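Local coordinates for uncharacterized protein (PDB 3FD9), which acts as a transcriptional anti-activator that probably keeps the type III secretion regulon off by disrupting self-association and DNA binding of the activator ExsA until ExsC intervenes, at residues L216-Q221 and Q237-E242. Residues are numbered along the deposited sequence; the frame is centred on the assembly and turned at random.
Sequences LECLWQ and QAWLHE
L219 and W239 bring two short helices together, their CA atoms 6.3 Å apart at the closest backbone approach, with L216 at the N-cap position of the first helix. No hydrogen bond crosses the interface; a single indole laid against the start of a helix does most of the work. The CB of L219 sits almost squarely above the six-membered ring of W239, 3.6 Å from its centroid and only 14° off the normal, a CH-pi contact over one face. From there the leucine branches toward the rim, where its CD2 lies 3.6 Å from CZ3 of W239. With CG anti to the backbone N (chi1 -166°), W239 reaches across to the neighbouring helix. Its two ends find different partners: CD2 of L216 approaches CH2 obliquely at 3.7 Å, while SG of C218 stands 3.9 Å from NE1, a sulfur-aromatic contact 73° off the normal of the five-membered ring and likewise oblique.

The pairing joins helices 217-223 and 232-241, consecutive helices within the ExsD C-terminal domain. Helix 96-115 closes the same hydrophobic cluster: W110 meets W239 edge-to-face and also touches L216, while V107 packs on L219 and L240. Just past the C-terminal end of helix 232-241, R243 makes a cation-pi contact with the W239 ring and donates from NE to the W239 carbonyl oxygen.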
# COMPACT_ATOMS: atom_id res chain seq x y z
N LEU A 216 -28.60 -23.35 -0.55
CA LEU A 216 -27.91 -22.60 0.49
C LEU A 216 -28.76 -22.55 1.76
O LEU A 216 -28.40 -21.88 2.72
CB LEU A 216 -27.59 -21.18 0.01
CG LEU A 216 -26.64 -21.02 -1.18
CD1 LEU A 216 -26.55 -19.57 -1.60
CD2 LEU A 216 -25.27 -21.55 -0.86
N GLU A 217 -29.87 -23.27 1.75
CA GLU A 217 -30.80 -23.27 2.87
C GLU A 217 -30.18 -23.68 4.21
O GLU A 217 -30.38 -23.00 5.21
CB GLU A 217 -32.01 -24.16 2.56
CG GLU A 217 -32.96 -23.58 1.52
CD GLU A 217 -33.59 -22.26 1.95
OE1 GLU A 217 -33.40 -21.86 3.13
OE2 GLU A 217 -34.27 -21.62 1.12
N CYS A 218 -29.44 -24.78 4.23
CA CYS A 218 -28.89 -25.26 5.50
C CYS A 218 -27.80 -24.34 6.05
O CYS A 218 -27.46 -24.41 7.23
CB CYS A 218 -28.44 -26.73 5.41
SG CYS A 218 -28.05 -27.30 3.75
N LEU A 219 -27.25 -23.49 5.19
CA LEU A 219 -26.41 -22.40 5.67
C LEU A 219 -27.25 -21.23 6.17
O LEU A 219 -26.96 -20.65 7.22
CB LEU A 219 -25.50 -21.88 4.56
CG LEU A 219 -24.86 -20.54 4.93
CD1 LEU A 219 -23.93 -20.74 6.13
CD2 LEU A 219 -24.11 -19.91 3.76
N TRP A 220 -28.30 -20.89 5.43
CA TRP A 220 -29.10 -19.72 5.76
C TRP A 220 -29.89 -19.88 7.05
O TRP A 220 -29.92 -18.96 7.87
CB TRP A 220 -30.04 -19.35 4.62
CG TRP A 220 -30.17 -17.86 4.47
CD1 TRP A 220 -31.22 -17.08 4.87
CD2 TRP A 220 -29.21 -16.96 3.90
NE1 TRP A 220 -30.97 -15.76 4.57
CE2 TRP A 220 -29.74 -15.67 3.97
CE3 TRP A 220 -27.95 -17.14 3.32
CZ2 TRP A 220 -29.06 -14.55 3.49
CZ3 TRP A 220 -27.27 -16.02 2.85
CH2 TRP A 220 -27.83 -14.76 2.94
N GLN A 221 -30.54 -21.02 7.23
CA GLN A 221 -31.30 -21.27 8.45
C GLN A 221 -30.52 -20.85 9.71
O GLN A 221 -30.99 -19.99 10.46
CB GLN A 221 -31.77 -22.73 8.51
CG GLN A 221 -31.79 -23.36 9.90
CD GLN A 221 -32.96 -22.90 10.76
OE1 GLN A 221 -33.96 -22.40 10.25
NE2 GLN A 221 -32.83 -23.08 12.07
N GLN A 237 -20.37 -22.43 10.93
CA GLN A 237 -18.95 -22.75 10.89
C GLN A 237 -18.76 -24.09 10.19
O GLN A 237 -18.00 -24.19 9.24
CB GLN A 237 -18.35 -22.79 12.30
CG GLN A 237 -16.83 -22.71 12.34
CD GLN A 237 -16.16 -24.07 12.24
OE1 GLN A 237 -16.83 -25.11 12.30
NE2 GLN A 237 -14.84 -24.08 12.09
N ALA A 238 -19.50 -25.09 10.65
CA ALA A 238 -19.42 -26.44 10.09
C ALA A 238 -19.75 -26.47 8.61
O ALA A 238 -19.11 -27.18 7.84
CB ALA A 238 -20.34 -27.37 10.84
N TRP A 239 -20.76 -25.70 8.21
CA TRP A 239 -21.19 -25.67 6.82
C TRP A 239 -20.06 -25.17 5.94
O TRP A 239 -19.74 -25.76 4.91
CB TRP A 239 -22.41 -24.78 6.65
CG TRP A 239 -23.10 -24.95 5.35
CD1 TRP A 239 -24.08 -25.85 5.07
CD2 TRP A 239 -22.89 -24.20 4.15
NE1 TRP A 239 -24.49 -25.72 3.76
CE2 TRP A 239 -23.77 -24.71 3.18
CE3 TRP A 239 -22.03 -23.15 3.80
CZ2 TRP A 239 -23.83 -24.21 1.88
CZ3 TRP A 239 -22.09 -22.66 2.51
CH2 TRP A 239 -22.98 -23.18 1.57
N LEU A 240 -19.45 -24.06 6.35
CA LEU A 240 -18.40 -23.43 5.57
C LEU A 240 -17.21 -24.35 5.51
O LEU A 240 -16.60 -24.54 4.46
CB LEU A 240 -17.98 -22.11 6.21
CG LEU A 240 -19.03 -21.00 6.27
CD1 LEU A 240 -18.49 -19.81 7.06
CD2 LEU A 240 -19.42 -20.59 4.88
N HIS A 241 -16.88 -24.92 6.66
CA HIS A 241 -15.73 -25.80 6.79
C HIS A 241 -15.81 -27.01 5.85
O HIS A 241 -14.87 -27.29 5.12
CB HIS A 241 -15.59 -26.27 8.23
CG HIS A 241 -14.27 -26.88 8.54
ND1 HIS A 241 -14.14 -28.09 9.19
CD2 HIS A 241 -13.01 -26.46 8.26
CE1 HIS A 241 -12.86 -28.38 9.31
NE2 HIS A 241 -12.15 -27.42 8.76
N GLU A 242 -16.94 -27.71 5.85
CA GLU A 242 -17.10 -28.88 5.01
C GLU A 242 -16.99 -28.56 3.53
O GLU A 242 -17.04 -29.46 2.69
CB GLU A 242 -18.44 -29.55 5.30
CG GLU A 242 -18.40 -30.52 6.47
CD GLU A 242 -19.73 -30.67 7.15
OE1 GLU A 242 -20.77 -30.74 6.44
OE2 GLU A 242 -19.75 -30.73 8.40